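Local coordinates for protein putative cytochrome P450 120 (Synechocystis sp., PDB 2VE3) that probably acts as a heme-dependent monooxygenase of the cytochrome P450 family and binds retinoic acid in a pocket next to its heme, at residues N9-P15 with Q330-H335; F69-Q73 with G385-R389; H101-R105 with L388-L392. All coordinates share one frame; numbering follows the deposited sequence.

Interaction 1 (N9-P15 with Q330-H335)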
loop_
_atom_site.group_PDB
_atom_site.type_symbol
_atom_site.label_atom_id
_atom_site.label_comp_id
_atom_site.label_asym_id
_atom_site.label_seq_id
_atom_site.Cartn_x
_atom_site.Cartn_y
_atom_site.Cartn_z
ATOM N N ASN A 9 21.501 28.677 13.404
ATOM C CA ASN A 9 20.279 29.321 13.974
ATOM C C ASN A 9 19.737 28.591 15.204
ATOM O O ASN A 9 19.742 27.351 15.261
ATOM C CB ASN A 9 19.202 29.488 12.894
ATOM C CG ASN A 9 19.541 30.595 11.891
ATOM O OD1 ASN A 9 20.082 31.647 12.258
ATOM N ND2 ASN A 9 19.219 30.360 10.617
ATOM N N SER A 10 19.260 29.378 16.170
ATOM C CA SER A 10 18.963 28.915 17.534
ATOM C C SER A 10 17.466 28.647 17.786
ATOM O O SER A 10 16.821 29.335 18.588
ATOM C CB SER A 10 19.481 29.955 18.535
ATOM O OG SER A 10 20.416 30.840 17.925
ATOM N N LEU A 11 16.931 27.634 17.104
ATOM C CA LEU A 11 15.509 27.291 17.162
ATOM C C LEU A 11 15.243 26.057 18.046
ATOM O O LEU A 11 16.105 25.186 18.167
ATOM C CB LEU A 11 14.979 27.059 15.740
ATOM C CG LEU A 11 14.988 28.239 14.757
ATOM C CD1 LEU A 11 14.807 27.744 13.352
ATOM C CD2 LEU A 11 13.924 29.277 15.084
ATOM N N PRO A 12 14.044 25.967 18.662
ATOM C CA PRO A 12 13.778 24.800 19.512
ATOM C C PRO A 12 13.458 23.537 18.700
ATOM O O PRO A 12 13.089 23.637 17.529
ATOM C CB PRO A 12 12.537 25.227 20.283
ATOM C CG PRO A 12 11.802 26.102 19.301
ATOM C CD PRO A 12 12.881 26.873 18.600
ATOM N N ILE A 13 13.598 22.367 19.323
ATOM C CA ILE A 13 13.103 21.104 18.748
ATOM C C ILE A 13 11.636 20.875 19.168
ATOM O O ILE A 13 11.218 21.367 20.220
ATOM C CB ILE A 13 13.997 19.860 19.122
ATOM C CG1 ILE A 13 14.013 19.612 20.633
ATOM C CG2 ILE A 13 15.415 20.003 18.547
ATOM C CD1 ILE A 13 14.745 18.337 21.057
ATOM N N PRO A 14 10.849 20.135 18.342
ATOM C CA PRO A 14 9.428 19.926 18.611
ATOM C C PRO A 14 9.120 19.368 19.995
ATOM O O PRO A 14 9.988 18.741 20.608
ATOM C CB PRO A 14 9.023 18.925 17.531
ATOM C CG PRO A 14 9.940 19.221 16.413
ATOM C CD PRO A 14 11.248 19.469 17.087
ATOM N N PRO A 15 7.890 19.604 20.496
ATOM C CA PRO A 15 7.489 18.985 21.761
ATOM C C PRO A 15 7.214 17.495 21.574
ATOM O O PRO A 15 6.875 17.076 20.474
ATOM C CB PRO A 15 6.195 19.722 22.122
ATOM C CG PRO A 15 5.638 20.190 20.793
ATOM C CD PRO A 15 6.835 20.465 19.924
ATOM N N GLN A 330 14.990 23.550 9.247
ATOM C CA GLN A 330 13.946 24.131 10.086
ATOM C C GLN A 330 12.600 24.108 9.365
ATOM O O GLN A 330 12.539 24.230 8.145
ATOM C CB GLN A 330 14.294 25.561 10.525
ATOM C CG GLN A 330 14.437 26.589 9.384
ATOM C CD GLN A 330 14.286 28.029 9.861
ATOM O OE1 GLN A 330 13.187 28.472 10.219
ATOM N NE2 GLN A 330 15.393 28.764 9.880
ATOM N N PHE A 331 11.523 23.951 10.122
ATOM C CA PHE A 331 10.187 23.961 9.535
ATOM C C PHE A 331 9.205 24.507 10.540
ATOM O O PHE A 331 9.177 24.066 11.686
ATOM C CB PHE A 331 9.759 22.567 9.032
ATOM C CG PHE A 331 8.343 22.516 8.498
ATOM C CD1 PHE A 331 7.978 23.262 7.368
ATOM C CD2 PHE A 331 7.376 21.729 9.122
ATOM C CE1 PHE A 331 6.662 23.236 6.880
ATOM C CE2 PHE A 331 6.055 21.687 8.632
ATOM C CZ PHE A 331 5.702 22.448 7.512
ATOM N N GLN A 332 8.408 25.475 10.097
ATOM C CA GLN A 332 7.454 26.178 10.954
ATOM C C GLN A 332 7.993 26.440 12.360
ATOM O O GLN A 332 7.345 26.116 13.360
ATOM C CB GLN A 332 6.093 25.466 10.961
ATOM C CG GLN A 332 5.190 25.944 9.823
ATOM C CD GLN A 332 4.057 24.994 9.474
ATOM O OE1 GLN A 332 3.439 25.122 8.409
ATOM N NE2 GLN A 332 3.773 24.042 10.359
ATOM N N GLY A 333 9.193 27.014 12.420
ATOM C CA GLY A 333 9.791 27.441 13.674
ATOM C C GLY A 333 10.543 26.410 14.497
ATOM O O GLY A 333 11.025 26.730 15.588
ATOM N N PHE A 334 10.645 25.178 14.003
ATOM C CA PHE A 334 11.385 24.129 14.728
ATOM C C PHE A 334 12.694 23.720 14.053
ATOM O O PHE A 334 12.792 23.696 12.833
ATOM C CB PHE A 334 10.516 22.886 14.931
ATOM C CG PHE A 334 9.363 23.096 15.865
ATOM C CD1 PHE A 334 9.577 23.277 17.228
ATOM C CD2 PHE A 334 8.059 23.100 15.382
ATOM C CE1 PHE A 334 8.506 23.456 18.096
ATOM C CE2 PHE A 334 6.985 23.283 16.233
ATOM C CZ PHE A 334 7.203 23.459 17.596
ATOM N N HIS A 335 13.698 23.411 14.868
ATOM C CA HIS A 335 14.930 22.797 14.390
ATOM C C HIS A 335 14.646 21.319 14.095
ATOM O O HIS A 335 14.175 20.594 14.966
ATOM C CB HIS A 335 16.022 22.957 15.457
ATOM C CG HIS A 335 17.341 22.357 15.087
ATOM N ND1 HIS A 335 18.172 21.772 16.018
ATOM C CD2 HIS A 335 17.980 22.254 13.897
ATOM C CE1 HIS A 335 19.264 21.331 15.418
ATOM N NE2 HIS A 335 19.169 21.604 14.130
#
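Leu11, Phe334 and His335 bury the most surface where the proline-rich N-terminal segment crosses a two-stranded antiparallel hairpin. The hairpin reverses through a type I' turn from Phe331 to Phe334. The contact lies at the protein surface. One hydrogen bond fixes the backbones: His335 N donates to Pro12 O at 2.7 Å, with a nearly straight N-H...O angle of 165°. The same oxygen also meets Phe334 CA, at 3.3 Å, in a CA-H...O contact.

With CG anti to the carbonyl carbon (chi1 -68°), the Phe334 ring is carried across Pro12, Pro14 and Pro15. Pro14 CA sits over one face, 4.0 Å from the ring centroid, as a CH-pi contact. Pro15 CD reaches CZ at 3.8 Å, and Pro12 O lies at the ring edge. With an alanine here, Pro14 and Pro15 would probably lose their aromatic partner, and a gap would be likely to open beside them. Pro15 itself is backbone hydrogen-bonded to Lys48, in edge strand 47-51 of the larger sheet.

His335 packs through CB, which lies 3.5 Å from Leu11 O. Its ring turns outward, since CG is anti to the backbone N (chi1 180°). NE2 is hydrogen-bonded to Asp328, just before the hairpin strand. Ile13 CG2 comes obliquely to ND1 of the ring, at van der Waals range (4.1 Å).

Leu11 spreads its two methyl groups over the hairpin. CD2 rests near Gly333 O in the turn. CD1 lies against the side chain of Gln330, touching CB and the amide group, with Gln330 CD 3.5 Å away.

Interaction 2 (F69-Q73 with G385-R389). With HEM (protoporphyrin IX containing Fe), chain C.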
loop_
_atom_site.group_PDB
_atom_site.type_symbol
_atom_site.label_atom_id
_atom_site.label_comp_id
_atom_site.label_asym_id
_atom_site.label_seq_id
_atom_site.Cartn_x
_atom_site.Cartn_y
_atom_site.Cartn_z
ATOM N N PHE A 69 8.847 16.821 0.224
ATOM C CA PHE A 69 9.018 16.452 -1.181
ATOM C C PHE A 69 9.621 17.591 -2.025
ATOM O O PHE A 69 9.383 17.674 -3.234
ATOM C CB PHE A 69 7.697 15.947 -1.790
ATOM C CG PHE A 69 7.026 14.842 -0.998
ATOM C CD1 PHE A 69 7.761 13.766 -0.495
ATOM C CD2 PHE A 69 5.642 14.862 -0.789
ATOM C CE1 PHE A 69 7.133 12.748 0.230
ATOM C CE2 PHE A 69 5.009 13.845 -0.060
ATOM C CZ PHE A 69 5.762 12.788 0.440
ATOM N N THR A 70 10.430 18.435 -1.377
ATOM C CA THR A 70 11.085 19.575 -2.027
ATOM C C THR A 70 12.577 19.594 -1.697
ATOM O O THR A 70 12.964 19.306 -0.561
ATOM C CB THR A 70 10.430 20.919 -1.588
ATOM O OG1 THR A 70 9.082 20.971 -2.077
ATOM C CG2 THR A 70 11.199 22.127 -2.137
ATOM N N LYS A 71 13.409 19.924 -2.693
ATOM C CA LYS A 71 14.867 19.915 -2.531
ATOM C C LYS A 71 15.244 18.684 -1.726
ATOM O O LYS A 71 15.977 18.764 -0.729
ATOM C CB LYS A 71 15.353 21.199 -1.840
ATOM C CG LYS A 71 14.884 22.484 -2.512
ATOM C CD LYS A 71 15.201 23.713 -1.666
ATOM C CE LYS A 71 14.707 24.992 -2.334
ATOM N NZ LYS A 71 13.266 24.915 -2.774
ATOM N N GLU A 72 14.714 17.549 -2.171
ATOM C CA GLU A 72 14.693 16.297 -1.419
ATOM C C GLU A 72 16.043 15.564 -1.397
ATOM O O GLU A 72 16.506 15.108 -0.345
ATOM C CB GLU A 72 13.621 15.409 -2.040
ATOM C CG GLU A 72 13.285 14.171 -1.271
ATOM C CD GLU A 72 12.194 13.377 -1.929
ATOM O OE1 GLU A 72 11.604 13.894 -2.900
ATOM O OE2 GLU A 72 11.938 12.235 -1.476
ATOM N N GLN A 73 16.650 15.455 -2.575
ATOM C CA GLN A 73 17.954 14.822 -2.797
ATOM C C GLN A 73 19.062 15.292 -1.831
ATOM O O GLN A 73 19.869 14.494 -1.357
ATOM C CB GLN A 73 18.398 15.081 -4.248
ATOM C CG GLN A 73 17.257 15.151 -5.292
ATOM C CD GLN A 73 16.376 16.400 -5.156
ATOM O OE1 GLN A 73 16.808 17.420 -4.621
ATOM N NE2 GLN A 73 15.141 16.318 -5.642
ATOM N N GLY A 385 2.002 8.729 -1.724
ATOM C CA GLY A 385 3.160 9.547 -1.391
ATOM C C GLY A 385 3.400 10.641 -2.423
ATOM O O GLY A 385 2.457 11.158 -3.048
ATOM N N GLY A 386 4.663 10.998 -2.601
ATOM C CA GLY A 386 5.045 11.997 -3.594
ATOM C C GLY A 386 6.551 12.074 -3.667
ATOM O O GLY A 386 7.258 11.300 -2.997
ATOM N N GLY A 387 7.035 13.011 -4.482
ATOM C CA GLY A 387 8.470 13.205 -4.743
ATOM C C GLY A 387 9.210 11.995 -5.298
ATOM O O GLY A 387 8.693 11.271 -6.143
ATOM N N LEU A 388 10.422 11.775 -4.792
ATOM C CA LEU A 388 11.319 10.736 -5.293
ATOM C C LEU A 388 10.926 9.279 -5.036
ATOM O O LEU A 388 11.402 8.380 -5.734
ATOM C CB LEU A 388 12.773 10.989 -4.818
ATOM C CG LEU A 388 13.552 12.183 -5.431
ATOM C CD1 LEU A 388 14.916 12.340 -4.775
ATOM C CD2 LEU A 388 13.704 12.094 -6.957
ATOM N N ARG A 389 10.058 9.046 -4.060
ATOM C CA ARG A 389 9.708 7.701 -3.624
ATOM C C ARG A 389 8.239 7.372 -3.890
ATOM O O ARG A 389 7.746 6.317 -3.464
ATOM C CB ARG A 389 10.004 7.548 -2.126
ATOM C CG ARG A 389 11.483 7.656 -1.766
ATOM C CD ARG A 389 12.142 6.334 -2.047
ATOM N NE ARG A 389 13.568 6.368 -1.815
ATOM C CZ ARG A 389 14.337 5.299 -1.649
ATOM N NH1 ARG A 389 13.824 4.068 -1.675
ATOM N NH2 ARG A 389 15.628 5.477 -1.449
HETATM C CHA HEM C . 6.017 3.259 -2.632
HETATM C CHB HEM C . 1.352 3.512 -1.287
HETATM C CHC HEM C . 0.298 -0.273 -4.155
HETATM C CHD HEM C . 4.994 -0.891 -5.067
HETATM C C1A HEM C . 4.850 3.691 -2.016
HETATM C C2A HEM C . 4.693 4.814 -1.109
HETATM C C3A HEM C . 3.394 4.884 -0.758
HETATM C C4A HEM C . 2.701 3.799 -1.406
HETATM C CMA HEM C . 2.722 5.898 0.188
HETATM C CAA HEM C . 5.822 5.785 -0.687
HETATM C CBA HEM C . 6.508 5.367 0.610
HETATM C CGA HEM C . 7.691 6.290 0.811
HETATM O O1A HEM C . 7.452 7.522 0.976
HETATM O O2A HEM C . 8.859 5.799 0.809
HETATM C C1B HEM C . 0.654 2.540 -1.977
HETATM C C2B HEM C . -0.791 2.354 -1.992
HETATM C C3B HEM C . -1.081 1.309 -2.794
HETATM C C4B HEM C . 0.169 0.805 -3.300
HETATM C CMB HEM C . -1.787 3.242 -1.214
HETATM C CAB HEM C . -2.469 0.677 -3.141
HETATM C CBB HEM C . -3.596 1.393 -3.280
HETATM C C1C HEM C . 1.462 -0.757 -4.703
HETATM C C2C HEM C . 1.578 -1.828 -5.672
HETATM C C3C HEM C . 2.880 -2.005 -5.932
HETATM C C4C HEM C . 3.625 -1.051 -5.110
HETATM C CMC HEM C . 0.382 -2.586 -6.312
HETATM C CAC HEM C . 3.514 -3.010 -6.938
HETATM C CBC HEM C . 3.578 -4.329 -6.729
HETATM C C1D HEM C . 5.703 0.106 -4.429
HETATM C C2D HEM C . 7.138 0.136 -4.327
HETATM C C3D HEM C . 7.469 1.423 -3.563
HETATM C C4D HEM C . 6.191 2.059 -3.303
HETATM C CMD HEM C . 8.129 -0.925 -4.873
HETATM C CAD HEM C . 8.862 1.961 -3.165
HETATM C CBD HEM C . 9.198 3.132 -4.086
HETATM C CGD HEM C . 10.568 3.681 -3.768
HETATM O O1D HEM C . 11.077 4.471 -4.603
HETATM O O2D HEM C . 11.168 3.347 -2.702
HETATM N NA HEM C . 3.619 3.100 -2.170
HETATM N NB HEM C . 1.210 1.563 -2.774
HETATM N NC HEM C . 2.728 -0.308 -4.369
HETATM N ND HEM C . 5.176 1.256 -3.831
HETATM FE FE HEM C . 3.110 1.553 -3.531
HETATM O O HOH W 1 9.621 10.887 -1.648
#
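The ring of Phe69 lies over the glycine run 385-387, which belongs to the P450 heme-binding loop leading to the cysteine ligand. Gly386 CA sits almost squarely over one ring face as a CH-pi contact, 4.0 Å from the centroid and 11° off the normal. Gly386 O lies over the same ring, offset toward its rim, 3.5 Å from Phe69 CE1. The ring and Glu72 OE1 stand so close that there is probably no room for a side chain at Gly386 or Gly387.

Glu72 reaches the loop with an extended chain, its CG anti to the backbone N (chi1 -170°). OE1 accepts the N-H of Leu388 at 3.1 Å, on the syn side of the carboxylate but tilted 23° out of its plane. Leu388 CD1 in turn packs on Gln73 CG. A water accepts from Arg389 N and lies 2.7 Å from Glu72 OE2 and 2.8 Å from Gly386 O. Toward the heme, Gly385 N lies 3.5 Å from heme CMA.

Farther out, Tyr344 meets Phe69 edge-to-face. Arg323 makes a weak, long ion pair with Glu72 and also hydrogen-bonds the heme. The carboxylate of Glu72 is thus met by a backbone N-H, a water and a distant arginine, and is probably held ionised.

Interaction 3 (H101-R105 with L388-L392). With HEM (protoporphyrin IX containing Fe), chain C.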
loop_
_atom_site.group_PDB
_atom_site.type_symbol
_atom_site.label_atom_id
_atom_site.label_comp_id
_atom_site.label_asym_id
_atom_site.label_seq_id
_atom_site.Cartn_x
_atom_site.Cartn_y
_atom_site.Cartn_z
ATOM N N HIS A 101 19.058 3.416 -6.652
ATOM C CA HIS A 101 17.618 3.680 -6.562
ATOM C C HIS A 101 17.049 4.271 -7.858
ATOM O O HIS A 101 16.052 3.774 -8.370
ATOM C CB HIS A 101 17.286 4.574 -5.351
ATOM C CG HIS A 101 15.831 4.921 -5.235
ATOM N ND1 HIS A 101 15.336 6.173 -5.541
ATOM C CD2 HIS A 101 14.764 4.178 -4.859
ATOM C CE1 HIS A 101 14.028 6.186 -5.356
ATOM N NE2 HIS A 101 13.653 4.985 -4.951
ATOM N N ARG A 102 17.690 5.313 -8.392
ATOM C CA ARG A 102 17.245 5.954 -9.654
ATOM C C ARG A 102 17.144 4.919 -10.764
ATOM O O ARG A 102 16.169 4.883 -11.519
ATOM C CB ARG A 102 18.225 7.050 -10.095
ATOM C CG ARG A 102 17.800 8.503 -9.841
ATOM C CD ARG A 102 19.025 9.427 -9.673
ATOM N NE ARG A 102 20.179 8.896 -10.404
ATOM C CZ ARG A 102 21.454 9.024 -10.038
ATOM N NH1 ARG A 102 21.789 9.689 -8.937
ATOM N NH2 ARG A 102 22.402 8.470 -10.790
ATOM N N SER A 103 18.159 4.065 -10.832
ATOM C CA SER A 103 18.244 3.017 -11.839
ATOM C C SER A 103 17.126 1.969 -11.736
ATOM O O SER A 103 16.443 1.699 -12.721
ATOM C CB SER A 103 19.629 2.362 -11.785
ATOM O OG SER A 103 19.678 1.227 -12.614
ATOM N N ARG A 104 16.940 1.383 -10.556
ATOM C CA ARG A 104 15.929 0.331 -10.384
ATOM C C ARG A 104 14.508 0.897 -10.515
ATOM O O ARG A 104 13.580 0.217 -10.929
ATOM C CB ARG A 104 16.099 -0.428 -9.057
ATOM C CG ARG A 104 17.494 -0.975 -8.743
ATOM C CD ARG A 104 18.296 -1.465 -9.954
ATOM N NE ARG A 104 19.460 -2.245 -9.540
ATOM C CZ ARG A 104 20.715 -2.052 -9.948
ATOM N NH1 ARG A 104 21.027 -1.092 -10.817
ATOM N NH2 ARG A 104 21.666 -2.839 -9.482
ATOM N N ARG A 105 14.357 2.166 -10.174
ATOM C CA ARG A 105 13.101 2.856 -10.377
ATOM C C ARG A 105 12.691 2.847 -11.858
ATOM O O ARG A 105 11.545 2.557 -12.196
ATOM C CB ARG A 105 13.217 4.268 -9.818
ATOM C CG ARG A 105 11.957 5.022 -9.872
ATOM C CD ARG A 105 11.602 5.607 -8.538
ATOM N NE ARG A 105 10.314 6.255 -8.707
ATOM C CZ ARG A 105 9.246 6.068 -7.951
ATOM N NH1 ARG A 105 9.275 5.269 -6.883
ATOM N NH2 ARG A 105 8.151 6.727 -8.262
ATOM N N LEU A 388 10.422 11.775 -4.792
ATOM C CA LEU A 388 11.319 10.736 -5.293
ATOM C C LEU A 388 10.926 9.279 -5.036
ATOM O O LEU A 388 11.402 8.380 -5.734
ATOM C CB LEU A 388 12.773 10.989 -4.818
ATOM C CG LEU A 388 13.552 12.183 -5.431
ATOM C CD1 LEU A 388 14.916 12.340 -4.775
ATOM C CD2 LEU A 388 13.704 12.094 -6.957
ATOM N N ARG A 389 10.058 9.046 -4.060
ATOM C CA ARG A 389 9.708 7.701 -3.624
ATOM C C ARG A 389 8.239 7.372 -3.890
ATOM O O ARG A 389 7.746 6.317 -3.464
ATOM C CB ARG A 389 10.004 7.548 -2.126
ATOM C CG ARG A 389 11.483 7.656 -1.766
ATOM C CD ARG A 389 12.142 6.334 -2.047
ATOM N NE ARG A 389 13.568 6.368 -1.815
ATOM C CZ ARG A 389 14.337 5.299 -1.649
ATOM N NH1 ARG A 389 13.824 4.068 -1.675
ATOM N NH2 ARG A 389 15.628 5.477 -1.449
ATOM N N GLU A 390 7.555 8.264 -4.610
ATOM C CA GLU A 390 6.154 8.069 -4.954
ATOM C C GLU A 390 5.910 6.652 -5.474
ATOM O O GLU A 390 6.646 6.164 -6.340
ATOM C CB GLU A 390 5.712 9.089 -6.001
ATOM C CG GLU A 390 4.210 9.143 -6.186
ATOM C CD GLU A 390 3.743 10.296 -7.075
ATOM O OE1 GLU A 390 4.450 11.318 -7.204
ATOM O OE2 GLU A 390 2.643 10.174 -7.644
ATOM N N CYS A 391 4.880 6.001 -4.946
ATOM C CA CYS A 391 4.529 4.638 -5.343
ATOM C C CYS A 391 4.759 4.398 -6.826
ATOM O O CYS A 391 4.314 5.178 -7.690
ATOM C CB CYS A 391 3.082 4.316 -4.974
ATOM S SG CYS A 391 2.449 2.774 -5.680
ATOM N N LEU A 392 5.457 3.298 -7.093
ATOM C CA LEU A 392 5.830 2.892 -8.426
ATOM C C LEU A 392 4.731 2.026 -9.038
ATOM O O LEU A 392 4.623 1.895 -10.261
ATOM C CB LEU A 392 7.121 2.094 -8.280
ATOM C CG LEU A 392 8.059 1.670 -9.385
ATOM C CD1 LEU A 392 9.445 1.595 -8.780
ATOM C CD2 LEU A 392 7.657 0.337 -9.899
HETATM C CHA HEM C . 6.017 3.259 -2.632
HETATM C CHB HEM C . 1.352 3.512 -1.287
HETATM C CHC HEM C . 0.298 -0.273 -4.155
HETATM C CHD HEM C . 4.994 -0.891 -5.067
HETATM C C1A HEM C . 4.850 3.691 -2.016
HETATM C C2A HEM C . 4.693 4.814 -1.109
HETATM C C3A HEM C . 3.394 4.884 -0.758
HETATM C C4A HEM C . 2.701 3.799 -1.406
HETATM C CMA HEM C . 2.722 5.898 0.188
HETATM C CAA HEM C . 5.822 5.785 -0.687
HETATM C CBA HEM C . 6.508 5.367 0.610
HETATM C CGA HEM C . 7.691 6.290 0.811
HETATM O O1A HEM C . 7.452 7.522 0.976
HETATM O O2A HEM C . 8.859 5.799 0.809
HETATM C C1B HEM C . 0.654 2.540 -1.977
HETATM C C2B HEM C . -0.791 2.354 -1.992
HETATM C C3B HEM C . -1.081 1.309 -2.794
HETATM C C4B HEM C . 0.169 0.805 -3.300
HETATM C CMB HEM C . -1.787 3.242 -1.214
HETATM C CAB HEM C . -2.469 0.677 -3.141
HETATM C CBB HEM C . -3.596 1.393 -3.280
HETATM C C1C HEM C . 1.462 -0.757 -4.703
HETATM C C2C HEM C . 1.578 -1.828 -5.672
HETATM C C3C HEM C . 2.880 -2.005 -5.932
HETATM C C4C HEM C . 3.625 -1.051 -5.110
HETATM C CMC HEM C . 0.382 -2.586 -6.312
HETATM C CAC HEM C . 3.514 -3.010 -6.938
HETATM C CBC HEM C . 3.578 -4.329 -6.729
HETATM C C1D HEM C . 5.703 0.106 -4.429
HETATM C C2D HEM C . 7.138 0.136 -4.327
HETATM C C3D HEM C . 7.469 1.423 -3.563
HETATM C C4D HEM C . 6.191 2.059 -3.303
HETATM C CMD HEM C . 8.129 -0.925 -4.873
HETATM C CAD HEM C . 8.862 1.961 -3.165
HETATM C CBD HEM C . 9.198 3.132 -4.086
HETATM C CGD HEM C . 10.568 3.681 -3.768
HETATM O O1D HEM C . 11.077 4.471 -4.603
HETATM O O2D HEM C . 11.168 3.347 -2.702
HETATM N NA HEM C . 3.619 3.100 -2.170
HETATM N NB HEM C . 1.210 1.563 -2.774
HETATM N NC HEM C . 2.728 -0.308 -4.369
HETATM N ND HEM C . 5.176 1.256 -3.831
HETATM FE FE HEM C . 3.110 1.553 -3.531
#
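The guanidinium of Arg389 lies flat on the imidazole of His101, yet both groups donate to one heme propionate. The centres are 3.6 Å apart and the planes differ by 22°. His101 NE2 gives a nearly straight bond of 2.6 Å to heme O1D, with an N-H...O angle of 169°. Arg389 NH1 donates to the other oxygen, heme O2D, at 2.9 Å. That oxygen lies in the guanidinium plane, so the stack leaves the arginine edge available. CG of His101 is anti to the backbone N (chi1 178°), which carries the ring from helix 98-109 to the propionate. Leu388 O lies at the edge of this ring, 3.4 Å from CE1. NH2 of Arg389 donates to Gln96 O.

Arg105, one helical turn on, reaches the cysteine loop. NH1 donates to Glu390 O at 2.8 Å, with the oxygen near the guanidinium plane. NH2 is also placed on Glu390 O, at a doubtfully short 2.5 Å. NH1 also makes a weak bond to heme O1D. Leu388 O lies over one face of this group. Cys391, which follows Glu390, binds the heme iron through SG at 2.6 Å, as the axial thiolate of the P450 signature loop does.

Two arginines and a histidine thus gather round one carboxylate, probably offsetting its negative charge. Arg105 ties that site to the carbonyl just before the iron ligand.

From the N terminus, segment 9-15 closes the longest span, meeting hairpin 330-335 at the edge of the molecule in interaction 1. Segment 69-73, after helix 62-68, closes on 385-389 in interaction 2. Segment 101-105 of helix 98-109 closes on 388-392 in interaction 3. Interaction 1 crosses both others, since segments 69-73 and 101-105 start inside its loop and pair beyond its end. Interactions 2 and 3 end on the same heme-binding loop and share Leu388 and Arg389. Their centres are about 10 Å apart, and both touch the heme. The centre of interaction 1 lies about 21 Å from that of interaction 2. Together they tie the N-terminal segment to a peripheral hairpin, and two early parts of the chain to the loop before helix 394-411.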